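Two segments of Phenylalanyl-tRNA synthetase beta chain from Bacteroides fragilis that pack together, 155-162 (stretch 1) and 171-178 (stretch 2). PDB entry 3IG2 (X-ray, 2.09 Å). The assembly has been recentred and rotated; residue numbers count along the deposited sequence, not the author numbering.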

# COMPACT_ATOMS: atom_id res chain seq x y z
N LEU B 155 -24.31 3.14 -10.68
CA LEU B 155 -24.09 1.81 -11.24
C LEU B 155 -25.39 1.04 -11.60
O LEU B 155 -25.45 0.32 -12.61
CB LEU B 155 -23.25 0.99 -10.26
CG LEU B 155 -21.72 0.91 -10.31
CD1 LEU B 155 -21.02 1.95 -11.17
CD2 LEU B 155 -21.17 0.88 -8.89
N HIS B 156 -26.42 1.20 -10.79
CA HIS B 156 -27.64 0.44 -11.00
C HIS B 156 -28.45 0.99 -12.17
O HIS B 156 -29.39 0.35 -12.63
CB HIS B 156 -28.45 0.35 -9.70
CG HIS B 156 -27.60 0.07 -8.50
ND1 HIS B 156 -27.62 0.86 -7.37
CD2 HIS B 156 -26.67 -0.89 -8.27
CE1 HIS B 156 -26.75 0.39 -6.49
NE2 HIS B 156 -26.16 -0.67 -7.01
N SER B 157 -28.05 2.16 -12.67
CA SER B 157 -28.66 2.72 -13.86
C SER B 157 -28.10 2.12 -15.16
O SER B 157 -28.62 2.39 -16.25
CB SER B 157 -28.52 4.25 -13.88
OG SER B 157 -27.23 4.66 -14.34
N LEU B 158 -27.04 1.31 -15.06
CA LEU B 158 -26.31 0.85 -16.27
C LEU B 158 -26.79 -0.54 -16.74
O LEU B 158 -27.22 -1.36 -15.94
CB LEU B 158 -24.80 0.79 -15.98
CG LEU B 158 -24.10 2.00 -15.36
CD1 LEU B 158 -22.73 1.57 -14.85
CD2 LEU B 158 -23.98 3.19 -16.33
N VAL B 159 -26.68 -0.78 -18.04
CA VAL B 159 -27.05 -2.05 -18.67
C VAL B 159 -25.77 -2.67 -19.24
O VAL B 159 -25.09 -2.04 -20.06
CB VAL B 159 -28.01 -1.84 -19.84
CG1 VAL B 159 -28.24 -3.16 -20.61
CG2 VAL B 159 -29.33 -1.20 -19.39
N VAL B 160 -25.47 -3.90 -18.86
CA VAL B 160 -24.21 -4.54 -19.18
C VAL B 160 -24.45 -5.69 -20.14
O VAL B 160 -25.22 -6.59 -19.85
CB VAL B 160 -23.51 -5.04 -17.91
CG1 VAL B 160 -22.19 -5.74 -18.25
CG2 VAL B 160 -23.28 -3.89 -16.94
N GLY B 161 -23.79 -5.67 -21.28
CA GLY B 161 -24.02 -6.65 -22.34
C GLY B 161 -22.77 -7.48 -22.54
O GLY B 161 -21.67 -7.09 -22.13
N ASN B 162 -22.92 -8.65 -23.15
CA ASN B 162 -21.76 -9.45 -23.47
C ASN B 162 -21.27 -9.14 -24.88
O ASN B 162 -22.04 -8.72 -25.73
CB ASN B 162 -22.04 -10.94 -23.24
CG ASN B 162 -22.21 -11.25 -21.77
OD1 ASN B 162 -21.36 -11.89 -21.17
ND2 ASN B 162 -23.28 -10.76 -21.17
N ALA B 171 -15.64 -9.99 -23.56
CA ALA B 171 -15.80 -8.59 -23.20
C ALA B 171 -17.15 -8.25 -22.63
O ALA B 171 -18.11 -8.97 -22.85
CB ALA B 171 -15.54 -7.71 -24.41
N LEU B 172 -17.21 -7.12 -21.93
CA LEU B 172 -18.48 -6.55 -21.47
C LEU B 172 -18.66 -5.17 -22.04
O LEU B 172 -17.70 -4.41 -22.18
CB LEU B 172 -18.51 -6.47 -19.94
CG LEU B 172 -18.56 -7.80 -19.18
CD1 LEU B 172 -18.48 -7.59 -17.66
CD2 LEU B 172 -19.81 -8.59 -19.56
N THR B 173 -19.91 -4.83 -22.36
CA THR B 173 -20.25 -3.45 -22.73
C THR B 173 -21.07 -2.84 -21.61
O THR B 173 -21.85 -3.54 -20.95
CB THR B 173 -21.06 -3.38 -24.01
OG1 THR B 173 -22.29 -4.11 -23.84
CG2 THR B 173 -20.27 -3.97 -25.17
N VAL B 174 -20.90 -1.54 -21.42
CA VAL B 174 -21.65 -0.82 -20.43
C VAL B 174 -22.40 0.25 -21.20
O VAL B 174 -21.79 0.99 -21.97
CB VAL B 174 -20.76 -0.19 -19.35
CG1 VAL B 174 -21.61 0.59 -18.36
CG2 VAL B 174 -19.96 -1.30 -18.62
N ASN B 175 -23.72 0.31 -20.99
CA ASN B 175 -24.60 1.16 -21.78
C ASN B 175 -25.61 1.88 -20.92
O ASN B 175 -25.91 1.42 -19.83
CB ASN B 175 -25.33 0.30 -22.82
CG ASN B 175 -24.38 -0.59 -23.60
OD1 ASN B 175 -24.01 -0.27 -24.72
ND2 ASN B 175 -23.98 -1.73 -23.01
N THR B 176 -26.14 3.00 -21.38
CA THR B 176 -27.28 3.61 -20.69
C THR B 176 -28.52 2.75 -21.00
O THR B 176 -28.50 1.90 -21.91
CB THR B 176 -27.56 5.08 -21.13
OG1 THR B 176 -27.88 5.12 -22.53
CG2 THR B 176 -26.36 5.97 -20.85
N LYS B 177 -29.59 2.99 -20.26
CA LYS B 177 -30.85 2.30 -20.56
C LYS B 177 -31.31 2.59 -21.98
O LYS B 177 -31.91 1.75 -22.63
CB LYS B 177 -31.92 2.63 -19.52
CG LYS B 177 -31.70 1.85 -18.24
CD LYS B 177 -32.43 2.45 -17.05
CE LYS B 177 -32.50 1.43 -15.94
NZ LYS B 177 -32.77 2.08 -14.65
N GLY B 178 -30.95 3.77 -22.47
CA GLY B 178 -31.27 4.17 -23.85
C GLY B 178 -30.48 3.45 -24.93
O GLY B 178 -30.83 3.57 -26.11
O HOH W 1 -29.82 5.04 -17.92

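The most unusual feature of this contact is a side chain that joins in the backbone ladder. Asn175 reaches across to Val159 twice. Its backbone N donates to Val159 O at 2.9 Å, and its side-chain ND2 donates to the same Val159 O at 3.2 Å. The same amide nitrogen also donates to Thr173 OG1, with ND2 to OG1 at 3.0 Å, so it ties its own strand to the neighbouring one. Asn175 OD1 is satisfied elsewhere in the structure. An asparagine suits this place because its short amide carries two N-H groups, and both are used here.

The framework is a pair of antiparallel strands. Their directions differ by 151°, and their axes approach to 4.5 Å. Val159 and Asn175 form one hydrogen-bonded pair. Val159 N donates to Asn175 O at 2.9 Å, which closes the ring begun by the bond from Asn175 N. Gly161 and Thr173 form the other. Gly161 N donates to Thr173 O at 2.9 Å, and Thr173 N donates to Gly161 O at 2.9 Å. Two CA-H...O contacts run alongside these bonds: Val160 CA lies 3.1 Å from Thr173 O, between the two pairs, and Leu172 CA lies 3.3 Å from Gly161 O, just beyond the second.

Gly161 leaves space for the threonine opposite it. Thr173 has the p rotamer (chi1 60°), and its OG1 lies over the glycine. Gly161 N makes a weak hydrogen bond to Thr173 OG1 at 3.4 Å. A CB modelled on Gly161 would come within 2.8 Å of Thr173 OG1, which is a clash. The absent side chain therefore lets the hydroxyl sit close to the backbone. Thr173 is buried, and its hydroxyl oxygen accepts the bond from Asn175.

Val159, Thr173 and Asn175 point to one face of the sheet; Val160, Asn162, Leu172 and Val174 point to the other. Here the contact is largely apolar. Val160 CG1 packs on Leu172 CD2 at 3.9 Å. Leu158 CD1, from just before this run of pairs, meets Val174 CG1 at 3.8 Å. Branched aliphatic side chains suit this face because their methyl groups can meet across the strands.

Beyond Asn175 the contact passes to Lys177. Its extended chain runs beside stretch 1, with CG 3.7 Å from Ser157 O and 4.0 Å from Val159 CG2. The start of the lysine chain thus packs against one methyl of Val159, which stays exposed. Water 1 links Lys177 N, at 3.1 Å from its oxygen, to Ser157 O through a weak bond of 3.4 Å. Together the two stretches bury 581 Å², both sides summed.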